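MTH396 protein (Methanothermobacter thermautotrophicus, PDB 1NXH) is of unknown function but forms an all-helical homodimer linked by interchain disulfides and may be associated with the energy-converting hydrogenase Eha. Local coordinates at residues P57-E60 with S61-R65; Y18-E22 with D23-P27; E98-E101 with L102-G106; R68-L71 with H72-Q76. All coordinates share one frame; numbering follows the deposited sequence.

Contact 1 (P57-E60 with S61-R65); sequences PRFE and SARPR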
loop_
_atom_site.group_PDB
_atom_site.type_symbol
_atom_site.label_atom_id
_atom_site.label_comp_id
_atom_site.label_asym_id
_atom_site.label_seq_id
_atom_site.Cartn_x
_atom_site.Cartn_y
_atom_site.Cartn_z
ATOM N N PRO A 57 19.377 11.594 -3.179
ATOM C CA PRO A 57 19.798 10.577 -4.147
ATOM C C PRO A 57 19.171 9.232 -3.775
ATOM O O PRO A 57 18.536 8.567 -4.605
ATOM C CB PRO A 57 21.319 10.540 -3.981
ATOM C CG PRO A 57 21.659 11.900 -3.543
ATOM C CD PRO A 57 20.540 12.274 -2.583
ATOM N N ARG A 58 19.359 8.848 -2.513
ATOM C CA ARG A 58 18.852 7.590 -1.992
ATOM C C ARG A 58 17.366 7.530 -2.211
ATOM O O ARG A 58 16.800 6.470 -2.479
ATOM C CB ARG A 58 19.155 7.476 -0.507
ATOM C CG ARG A 58 19.097 6.069 -0.008
ATOM C CD ARG A 58 19.712 5.990 1.350
ATOM N NE ARG A 58 18.789 6.413 2.396
ATOM C CZ ARG A 58 19.115 7.232 3.395
ATOM N NH1 ARG A 58 20.347 7.731 3.481
ATOM N NH2 ARG A 58 18.218 7.533 4.332
ATOM N N PHE A 59 16.738 8.690 -2.103
ATOM C CA PHE A 59 15.301 8.803 -2.285
ATOM C C PHE A 59 14.905 8.584 -3.744
ATOM O O PHE A 59 13.919 7.911 -4.030
ATOM C CB PHE A 59 14.839 10.179 -1.835
ATOM C CG PHE A 59 13.360 10.366 -1.912
ATOM C CD1 PHE A 59 12.588 10.360 -0.756
ATOM C CD2 PHE A 59 12.728 10.557 -3.145
ATOM C CE1 PHE A 59 11.202 10.546 -0.824
ATOM C CE2 PHE A 59 11.330 10.745 -3.228
ATOM C CZ PHE A 59 10.570 10.739 -2.066
ATOM N N GLU A 60 15.673 9.156 -4.666
ATOM C CA GLU A 60 15.376 9.004 -6.080
ATOM C C GLU A 60 15.533 7.577 -6.556
ATOM O O GLU A 60 14.809 7.139 -7.452
ATOM C CB GLU A 60 16.271 9.912 -6.926
ATOM C CG GLU A 60 15.771 11.337 -7.015
ATOM C CD GLU A 60 14.247 11.409 -7.124
ATOM O OE1 GLU A 60 13.574 11.326 -6.068
ATOM O OE2 GLU A 60 13.716 11.534 -8.257
ATOM N N SER A 61 16.462 6.843 -5.951
ATOM C CA SER A 61 16.697 5.465 -6.370
ATOM C C SER A 61 15.710 4.473 -5.789
ATOM O O SER A 61 15.740 3.299 -6.132
ATOM C CB SER A 61 18.119 5.024 -6.018
ATOM O OG SER A 61 18.275 4.915 -4.616
ATOM N N ALA A 62 14.832 4.936 -4.913
ATOM C CA ALA A 62 13.857 4.034 -4.318
ATOM C C ALA A 62 12.450 4.428 -4.710
ATOM O O ALA A 62 11.512 3.644 -4.567
ATOM C CB ALA A 62 13.989 4.039 -2.817
ATOM N N ARG A 63 12.310 5.655 -5.198
ATOM C CA ARG A 63 11.018 6.158 -5.632
ATOM C C ARG A 63 10.281 5.074 -6.424
ATOM O O ARG A 63 9.110 4.815 -6.171
ATOM C CB ARG A 63 11.223 7.430 -6.480
ATOM C CG ARG A 63 10.011 7.926 -7.273
ATOM C CD ARG A 63 9.178 8.992 -6.543
ATOM N NE ARG A 63 8.083 9.464 -7.396
ATOM C CZ ARG A 63 8.244 10.280 -8.441
ATOM N NH1 ARG A 63 9.460 10.738 -8.760
ATOM N NH2 ARG A 63 7.194 10.608 -9.199
ATOM N N PRO A 64 10.973 4.401 -7.369
ATOM C CA PRO A 64 10.336 3.350 -8.177
ATOM C C PRO A 64 9.846 2.163 -7.353
ATOM O O PRO A 64 8.673 1.776 -7.397
ATOM C CB PRO A 64 11.441 2.962 -9.160
ATOM C CG PRO A 64 12.690 3.204 -8.377
ATOM C CD PRO A 64 12.397 4.531 -7.730
ATOM N N ARG A 65 10.776 1.587 -6.605
ATOM C CA ARG A 65 10.506 0.455 -5.725
ATOM C C ARG A 65 9.312 0.747 -4.812
ATOM O O ARG A 65 8.419 -0.078 -4.657
ATOM C CB ARG A 65 11.766 0.185 -4.897
ATOM C CG ARG A 65 11.612 -0.801 -3.777
ATOM C CD ARG A 65 12.989 -1.152 -3.226
ATOM N NE ARG A 65 13.594 -0.113 -2.394
ATOM C CZ ARG A 65 13.096 0.273 -1.219
ATOM N NH1 ARG A 65 11.980 -0.283 -0.741
ATOM N NH2 ARG A 65 13.719 1.199 -0.503
#
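Pro57 O accepts the backbone N-H of Ser61 at 3.0 Å (Ser61 N to Pro57 O). This is an ordinary helical i to i+4 bond, and the donor lies nearly along the C=O axis. One residue on, Arg58 O is met by a side chain. Ser61 OG donates to it at 3.0 Å (Ser61 OG to Arg58 O), from above the carbonyl plane. With chi1 at 69°, OG sits between its own backbone N and carbonyl carbon, which turns the hydroxyl back over the last turn. The guanidinium of Arg58 leaves the turn and gives NH2 to Val83 O of the second subunit. Phe59 O takes Ala62 N at 3.2 Å and, more weakly, Arg63 N at 3.0 Å. The Ala62 donor stands well out of the carbonyl plane, as the chain tightens where helix 49-60 gives way to helix 63-74. The Phe59 ring meets the Arg63 chain obliquely, with CE2 4.3 Å from Arg63 CD. Glu60 OE1 lies at the edge of this ring, in its plane. Glu60 OE2 approaches the Arg63 guanidinium near its plane, but stays 4.4 Å from Arg63 NH1, too far for a salt bridge, though the opposite charges probably attract. Pro64 has no N-H to offer, and its CD rests 3.6 Å from Glu60 O. Around the junction, Phe59 packs on Val24 of helix 18-25, and Glu60 lies against Asp23, a like charge. Phe59 also stacks on Trp79 of the second subunit. Arg63 and Pro64 lean on Leu104 of helix 89-104.

Contact 2 (Y18-E22 with D23-P27); sequences YRWQE and DVVKP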
loop_
_atom_site.group_PDB
_atom_site.type_symbol
_atom_site.label_atom_id
_atom_site.label_comp_id
_atom_site.label_asym_id
_atom_site.label_seq_id
_atom_site.Cartn_x
_atom_site.Cartn_y
_atom_site.Cartn_z
ATOM N N TYR A 18 14.572 23.090 -3.308
ATOM C CA TYR A 18 13.460 22.937 -4.229
ATOM C C TYR A 18 13.187 21.457 -4.458
ATOM O O TYR A 18 12.069 20.979 -4.248
ATOM C CB TYR A 18 13.771 23.599 -5.572
ATOM C CG TYR A 18 12.716 23.351 -6.649
ATOM C CD1 TYR A 18 11.457 23.970 -6.586
ATOM C CD2 TYR A 18 12.980 22.510 -7.739
ATOM C CE1 TYR A 18 10.491 23.766 -7.579
ATOM C CE2 TYR A 18 12.017 22.295 -8.739
ATOM C CZ TYR A 18 10.777 22.931 -8.654
ATOM O OH TYR A 18 9.836 22.756 -9.650
ATOM N N ARG A 19 14.219 20.741 -4.888
ATOM C CA ARG A 19 14.081 19.328 -5.169
ATOM C C ARG A 19 13.442 18.596 -4.006
ATOM O O ARG A 19 12.689 17.647 -4.206
ATOM C CB ARG A 19 15.438 18.724 -5.512
ATOM C CG ARG A 19 16.489 18.778 -4.430
ATOM C CD ARG A 19 17.790 18.293 -5.033
ATOM N NE ARG A 19 18.763 17.828 -4.055
ATOM C CZ ARG A 19 19.855 17.142 -4.379
ATOM N NH1 ARG A 19 20.104 16.851 -5.651
ATOM N NH2 ARG A 19 20.694 16.735 -3.435
ATOM N N TRP A 20 13.729 19.046 -2.790
ATOM C CA TRP A 20 13.157 18.422 -1.604
ATOM C C TRP A 20 11.673 18.749 -1.506
ATOM O O TRP A 20 10.815 17.872 -1.542
ATOM C CB TRP A 20 13.878 18.917 -0.340
ATOM C CG TRP A 20 14.983 18.029 0.111
ATOM C CD1 TRP A 20 16.189 17.824 -0.510
ATOM C CD2 TRP A 20 14.959 17.154 1.242
ATOM N NE1 TRP A 20 16.913 16.869 0.165
ATOM C CE2 TRP A 20 16.182 16.440 1.245
ATOM C CE3 TRP A 20 14.020 16.898 2.253
ATOM C CZ2 TRP A 20 16.490 15.479 2.228
ATOM C CZ3 TRP A 20 14.326 15.940 3.227
ATOM C CH2 TRP A 20 15.551 15.244 3.204
ATOM N N GLN A 21 11.385 20.034 -1.385
ATOM C CA GLN A 21 10.024 20.518 -1.269
ATOM C C GLN A 21 9.075 19.887 -2.271
ATOM O O GLN A 21 7.949 19.539 -1.949
ATOM C CB GLN A 21 10.026 22.036 -1.438
ATOM C CG GLN A 21 10.724 22.776 -0.304
ATOM C CD GLN A 21 9.852 22.901 0.940
ATOM O OE1 GLN A 21 10.358 22.967 2.065
ATOM N NE2 GLN A 21 8.536 22.952 0.743
ATOM N N GLU A 22 9.547 19.731 -3.493
ATOM C CA GLU A 22 8.732 19.165 -4.547
ATOM C C GLU A 22 8.660 17.645 -4.598
ATOM O O GLU A 22 7.641 17.093 -4.996
ATOM C CB GLU A 22 9.238 19.682 -5.888
ATOM C CG GLU A 22 8.787 21.074 -6.209
ATOM C CD GLU A 22 7.332 21.099 -6.608
ATOM O OE1 GLU A 22 6.488 20.638 -5.806
ATOM O OE2 GLU A 22 7.034 21.570 -7.725
ATOM N N ASP A 23 9.736 16.973 -4.200
ATOM C CA ASP A 23 9.795 15.514 -4.257
ATOM C C ASP A 23 9.582 14.775 -2.940
ATOM O O ASP A 23 9.304 13.573 -2.931
ATOM C CB ASP A 23 11.153 15.077 -4.820
ATOM C CG ASP A 23 11.403 15.598 -6.215
ATOM O OD1 ASP A 23 12.443 15.236 -6.805
ATOM O OD2 ASP A 23 10.562 16.370 -6.719
ATOM N N VAL A 24 9.688 15.487 -1.830
ATOM C CA VAL A 24 9.592 14.836 -0.542
ATOM C C VAL A 24 8.679 15.486 0.475
ATOM O O VAL A 24 7.633 14.948 0.829
ATOM C CB VAL A 24 10.986 14.763 0.094
ATOM C CG1 VAL A 24 10.959 13.859 1.312
ATOM C CG2 VAL A 24 12.010 14.310 -0.947
ATOM N N VAL A 25 9.103 16.643 0.965
ATOM C CA VAL A 25 8.363 17.369 1.989
ATOM C C VAL A 25 6.890 17.595 1.654
ATOM O O VAL A 25 6.008 17.342 2.479
ATOM C CB VAL A 25 9.037 18.736 2.281
ATOM C CG1 VAL A 25 9.317 18.867 3.785
ATOM C CG2 VAL A 25 10.343 18.872 1.471
ATOM N N LYS A 26 6.637 18.064 0.439
ATOM C CA LYS A 26 5.284 18.345 -0.027
ATOM C C LYS A 26 4.559 17.042 -0.366
ATOM O O LYS A 26 3.520 16.731 0.217
ATOM C CB LYS A 26 5.366 19.262 -1.252
ATOM C CG LYS A 26 4.059 19.796 -1.788
ATOM C CD LYS A 26 4.314 20.761 -2.955
ATOM C CE LYS A 26 5.169 21.960 -2.542
ATOM N NZ LYS A 26 5.353 22.934 -3.653
ATOM N N PRO A 27 5.107 16.258 -1.311
ATOM C CA PRO A 27 4.509 14.983 -1.719
ATOM C C PRO A 27 4.017 14.127 -0.542
ATOM O O PRO A 27 2.921 13.574 -0.594
ATOM C CB PRO A 27 5.644 14.311 -2.481
ATOM C CG PRO A 27 6.296 15.466 -3.144
ATOM C CD PRO A 27 6.378 16.479 -2.027
#
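The Trp20 indole has Val25 CG2 at its edge, near the ring plane, while Val24 approaches obliquely, its CB 4.3 Å from Trp20 CE3. Val25 CG2 also lies 4.0 Å from Trp20 CB. His56 meets the indole with the ring planes at about 45°, and Leu52 and Leu55 of helix 49-60, which also carries His56, pack there too. Trp20 O is gripped twice. Val24 N donates to Trp20 O at 2.7 Å, nearly in line with the C=O bond. Val25 N, 3.3 Å from Trp20 O, comes from above the carbonyl plane. Asp23 N bonds Arg19 O at 3.0 Å. The Asp23 chain, with CG anti to its carbonyl carbon (chi1 -60°), folds back beside that same oxygen and packs on His56. With an alanine here the carboxylate is gone, and His56 would probably lose the group packed against it, leaving a gap at that side of the turn. On the solvent side Glu22 and Lys26 run side by side, pointing the same way, one turn apart. Glu22 OE1 and Lys26 NZ form a salt bridge at 3.3 Å, weak as a hydrogen bond. The i to i+5 bond from Val25 to Trp20, shared with the i to i+4 bond from Val24, is the mark of a wider pi-type turn in helix 18-25.

Contact 3 (E98-E101 with L102-G106); sequences EITE and LVLAG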
loop_
_atom_site.group_PDB
_atom_site.type_symbol
_atom_site.label_atom_id
_atom_site.label_comp_id
_atom_site.label_asym_id
_atom_site.label_seq_id
_atom_site.Cartn_x
_atom_site.Cartn_y
_atom_site.Cartn_z
ATOM N N GLU A 98 4.550 -0.756 -16.287
ATOM C CA GLU A 98 3.927 0.309 -17.054
ATOM C C GLU A 98 3.282 1.400 -16.227
ATOM O O GLU A 98 3.407 2.572 -16.583
ATOM C CB GLU A 98 2.901 -0.266 -18.015
ATOM C CG GLU A 98 2.212 -1.489 -17.512
ATOM C CD GLU A 98 1.382 -2.107 -18.592
ATOM O OE1 GLU A 98 1.859 -2.118 -19.747
ATOM O OE2 GLU A 98 0.264 -2.581 -18.299
ATOM N N ILE A 99 2.586 1.046 -15.144
ATOM C CA ILE A 99 1.962 2.084 -14.319
ATOM C C ILE A 99 3.065 2.897 -13.667
ATOM O O ILE A 99 3.013 4.123 -13.633
ATOM C CB ILE A 99 1.077 1.526 -13.175
ATOM C CG1 ILE A 99 0.075 0.494 -13.709
ATOM C CG2 ILE A 99 0.322 2.691 -12.488
ATOM C CD1 ILE A 99 -0.983 1.073 -14.618
ATOM N N THR A 100 4.056 2.200 -13.134
ATOM C CA THR A 100 5.177 2.863 -12.501
ATOM C C THR A 100 5.873 3.751 -13.523
ATOM O O THR A 100 6.250 4.893 -13.245
ATOM C CB THR A 100 6.140 1.823 -11.953
ATOM O OG1 THR A 100 5.562 1.249 -10.779
ATOM C CG2 THR A 100 7.491 2.439 -11.625
ATOM N N GLU A 101 6.028 3.220 -14.722
ATOM C CA GLU A 101 6.662 3.979 -15.776
ATOM C C GLU A 101 5.975 5.337 -15.850
ATOM O O GLU A 101 6.620 6.387 -15.906
ATOM C CB GLU A 101 6.515 3.241 -17.104
ATOM C CG GLU A 101 7.425 3.768 -18.192
ATOM C CD GLU A 101 7.572 2.800 -19.352
ATOM O OE1 GLU A 101 8.045 1.659 -19.140
ATOM O OE2 GLU A 101 7.212 3.184 -20.483
ATOM N N LEU A 102 4.649 5.298 -15.833
ATOM C CA LEU A 102 3.840 6.496 -15.905
ATOM C C LEU A 102 4.094 7.465 -14.775
ATOM O O LEU A 102 4.539 8.595 -14.993
ATOM C CB LEU A 102 2.369 6.123 -15.894
ATOM C CG LEU A 102 1.777 5.792 -17.249
ATOM C CD1 LEU A 102 0.382 5.215 -17.082
ATOM C CD2 LEU A 102 1.732 7.059 -18.071
ATOM N N VAL A 103 3.790 7.025 -13.562
ATOM C CA VAL A 103 3.950 7.876 -12.397
ATOM C C VAL A 103 5.354 8.454 -12.318
ATOM O O VAL A 103 5.542 9.594 -11.900
ATOM C CB VAL A 103 3.555 7.098 -11.107
ATOM C CG1 VAL A 103 3.824 5.629 -11.297
ATOM C CG2 VAL A 103 4.296 7.641 -9.893
ATOM N N LEU A 104 6.335 7.680 -12.755
ATOM C CA LEU A 104 7.714 8.142 -12.739
ATOM C C LEU A 104 7.927 9.239 -13.764
ATOM O O LEU A 104 8.879 10.004 -13.682
ATOM C CB LEU A 104 8.652 6.980 -13.057
ATOM C CG LEU A 104 9.455 6.284 -11.952
ATOM C CD1 LEU A 104 8.937 6.613 -10.565
ATOM C CD2 LEU A 104 9.404 4.797 -12.216
ATOM N N ALA A 105 7.040 9.304 -14.743
ATOM C CA ALA A 105 7.163 10.305 -15.780
ATOM C C ALA A 105 6.270 11.497 -15.492
ATOM O O ALA A 105 5.966 12.273 -16.388
ATOM C CB ALA A 105 6.821 9.697 -17.120
ATOM N N GLY A 106 5.840 11.636 -14.242
ATOM C CA GLY A 106 5.003 12.769 -13.874
ATOM C C GLY A 106 3.533 12.477 -13.641
ATOM O O GLY A 106 2.830 13.278 -13.009
#
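Leu104 N donates to Thr100 O at 2.8 Å, with an N-H...O angle of 157°. It belongs to the last turns of helix 89-104, which a Schellman motif closes. Gly106 is the C-prime residue. Gly106 N bonds Val103 O at 3.1 Å, and Arg107 N reaches back to Leu102 O. The positive phi of Gly106, 106°, suits a residue without a side chain, since a CB there would jam against the preceding carbonyl oxygen. Earlier in the turn Leu102 N bonds Glu98 O at 3.1 Å. Thr100 and Leu104 lie side by side and point the same way. Thr100 uses its two branches differently. OG1 sits beside the backbone N (chi1 -74°) and bonds Lys96 O one turn back. CG2, anti to the backbone N, packs against Leu104 CD2. Both side chains face helix 63-74, with Thr100 on Leu71 and Leu104 on Ile67. Val103 adds to this face by packing on Ile67. The Glu98 carboxylate is engaged away from the turn, in a salt bridge to Arg119. Along another flank Leu102 folds back beside the first carbonyl of the turn, its CG 3.7 Å from Glu98 O.

Contact 4 (R68-L71 with H72-Q76); sequences REKL and HSDLQ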
loop_
_atom_site.group_PDB
_atom_site.type_symbol
_atom_site.label_atom_id
_atom_site.label_comp_id
_atom_site.label_asym_id
_atom_site.label_seq_id
_atom_site.Cartn_x
_atom_site.Cartn_y
_atom_site.Cartn_z
ATOM N N ARG A 68 5.954 0.663 -6.786
ATOM C CA ARG A 68 5.496 -0.670 -7.135
ATOM C C ARG A 68 4.774 -1.206 -5.931
ATOM O O ARG A 68 3.659 -1.709 -6.044
ATOM C CB ARG A 68 6.661 -1.588 -7.472
ATOM C CG ARG A 68 7.563 -1.013 -8.518
ATOM C CD ARG A 68 8.379 -2.080 -9.152
ATOM N NE ARG A 68 7.538 -3.160 -9.654
ATOM C CZ ARG A 68 7.766 -3.766 -10.815
ATOM N NH1 ARG A 68 8.797 -3.376 -11.564
ATOM N NH2 ARG A 68 6.983 -4.756 -11.233
ATOM N N GLU A 69 5.408 -1.084 -4.768
ATOM C CA GLU A 69 4.800 -1.555 -3.534
ATOM C C GLU A 69 3.384 -1.009 -3.392
ATOM O O GLU A 69 2.425 -1.776 -3.206
ATOM C CB GLU A 69 5.617 -1.121 -2.326
ATOM C CG GLU A 69 6.872 -1.927 -2.081
ATOM C CD GLU A 69 7.446 -1.665 -0.701
ATOM O OE1 GLU A 69 8.611 -2.058 -0.459
ATOM O OE2 GLU A 69 6.728 -1.074 0.142
ATOM N N LYS A 70 3.262 0.320 -3.484
ATOM C CA LYS A 70 1.968 0.993 -3.368
ATOM C C LYS A 70 0.999 0.372 -4.382
ATOM O O LYS A 70 -0.119 -0.015 -4.036
ATOM C CB LYS A 70 2.142 2.507 -3.614
ATOM C CG LYS A 70 1.138 3.399 -2.846
ATOM C CD LYS A 70 1.524 4.898 -2.867
ATOM C CE LYS A 70 0.369 5.861 -2.421
ATOM N NZ LYS A 70 0.010 5.851 -0.958
ATOM N N LEU A 71 1.445 0.249 -5.627
ATOM C CA LEU A 71 0.609 -0.328 -6.677
ATOM C C LEU A 71 0.143 -1.728 -6.322
ATOM O O LEU A 71 -1.049 -2.025 -6.337
ATOM C CB LEU A 71 1.371 -0.368 -8.005
ATOM C CG LEU A 71 1.707 1.029 -8.520
ATOM C CD1 LEU A 71 2.604 0.956 -9.736
ATOM C CD2 LEU A 71 0.400 1.760 -8.824
ATOM N N HIS A 72 1.098 -2.584 -6.004
ATOM C CA HIS A 72 0.792 -3.955 -5.659
ATOM C C HIS A 72 -0.345 -3.978 -4.656
ATOM O O HIS A 72 -1.314 -4.731 -4.808
ATOM C CB HIS A 72 2.016 -4.631 -5.049
ATOM C CG HIS A 72 1.910 -6.120 -5.016
ATOM N ND1 HIS A 72 2.041 -6.898 -6.148
ATOM C CD2 HIS A 72 1.617 -6.970 -4.004
ATOM C CE1 HIS A 72 1.834 -8.167 -5.833
ATOM N NE2 HIS A 72 1.572 -8.238 -4.540
ATOM N N SER A 73 -0.208 -3.136 -3.635
ATOM C CA SER A 73 -1.195 -3.039 -2.573
ATOM C C SER A 73 -2.520 -2.510 -3.072
ATOM O O SER A 73 -3.531 -3.203 -3.027
ATOM C CB SER A 73 -0.717 -2.126 -1.458
ATOM O OG SER A 73 -1.784 -1.908 -0.552
ATOM N N ASP A 74 -2.511 -1.276 -3.548
ATOM C CA ASP A 74 -3.720 -0.654 -4.049
ATOM C C ASP A 74 -4.479 -1.497 -5.063
ATOM O O ASP A 74 -5.712 -1.422 -5.130
ATOM C CB ASP A 74 -3.376 0.694 -4.661
ATOM C CG ASP A 74 -2.859 1.656 -3.642
ATOM O OD1 ASP A 74 -2.466 2.768 -4.035
ATOM O OD2 ASP A 74 -2.852 1.298 -2.440
ATOM N N LEU A 75 -3.750 -2.288 -5.848
ATOM C CA LEU A 75 -4.367 -3.138 -6.859
ATOM C C LEU A 75 -4.714 -4.526 -6.340
ATOM O O LEU A 75 -4.805 -5.479 -7.103
ATOM C CB LEU A 75 -3.461 -3.263 -8.076
ATOM C CG LEU A 75 -3.227 -1.966 -8.855
ATOM C CD1 LEU A 75 -2.453 -2.282 -10.136
ATOM C CD2 LEU A 75 -4.560 -1.322 -9.203
ATOM N N GLN A 76 -4.900 -4.630 -5.033
ATOM C CA GLN A 76 -5.276 -5.887 -4.407
ATOM C C GLN A 76 -4.526 -7.088 -4.982
ATOM O O GLN A 76 -5.109 -8.171 -5.193
ATOM C CB GLN A 76 -6.784 -6.091 -4.561
ATOM C CG GLN A 76 -7.646 -4.842 -4.238
ATOM C CD GLN A 76 -7.481 -4.307 -2.802
ATOM O OE1 GLN A 76 -7.462 -5.076 -1.831
ATOM N NE2 GLN A 76 -7.380 -2.977 -2.668
#
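Arg68 O and His72 N begin a run of four backbone bonds. His72 N lies 2.7 Å from Arg68 O, and the N-H...O angle is 178°. The same i to i+4 step repeats from Ser73 N to Glu69 O, from Asp74 N to Lys70 O and from Leu75 N to Leu71 O, the last at 2.8 Å. Among the side chains, Lys70 and Asp74 cross obliquely, with Lys70 CG 3.8 Å from Asp74 OD1. Their charges do not pair, since Lys70 NZ stays 5.0 Å from Asp74 OD1. The Lys70 chain bends at its end (chi4 71°), and NZ bonds Gln76 OE1 of the second subunit. Asp74 OD1 instead bonds the Tyr109 hydroxyl. A leucine in place of Asp74 would remove that acceptor, and the Tyr109 hydroxyl would probably be left without its mate. The Arg68 guanidinium makes salt bridges to Glu93 and Asp97 of helix 89-104. The apolar side is carried by Leu71, on Tyr109, and by Leu75, on Leu113. At the end of the turn Gln76 N bonds Ser73 O at 2.8 Å and Leu77 N reaches His72 O. Gln76 takes a positive phi of 41° without being glycine. This is a Schellman motif that ends helix 63-74, and Gln76 is also the N-cap residue of helix 77-83.

The four contacts follow the chain in the order 2, 1, 4, 3. Contacts 1 and 2 touch, with centres about 13 Å apart: Phe59 CE1 packs 3.9 Å from Val24 CG2. Contacts 1 and 3 meet through Arg63 CG, 3.7 Å from Leu104 CD1. Contacts 3 and 4 meet through Ile99 CG2, 3.8 Å from Leu71 CD2. Contacts 1 and 4 share helix 63-74, with centres about 17 Å apart, and both touch the second subunit. Cys66, on that helix, forms an interchain disulfide with Cys78 of the second subunit. Contacts 2 and 4 lie on opposite sides of the chain's centre, their centres about 23 Å apart. No active site is known.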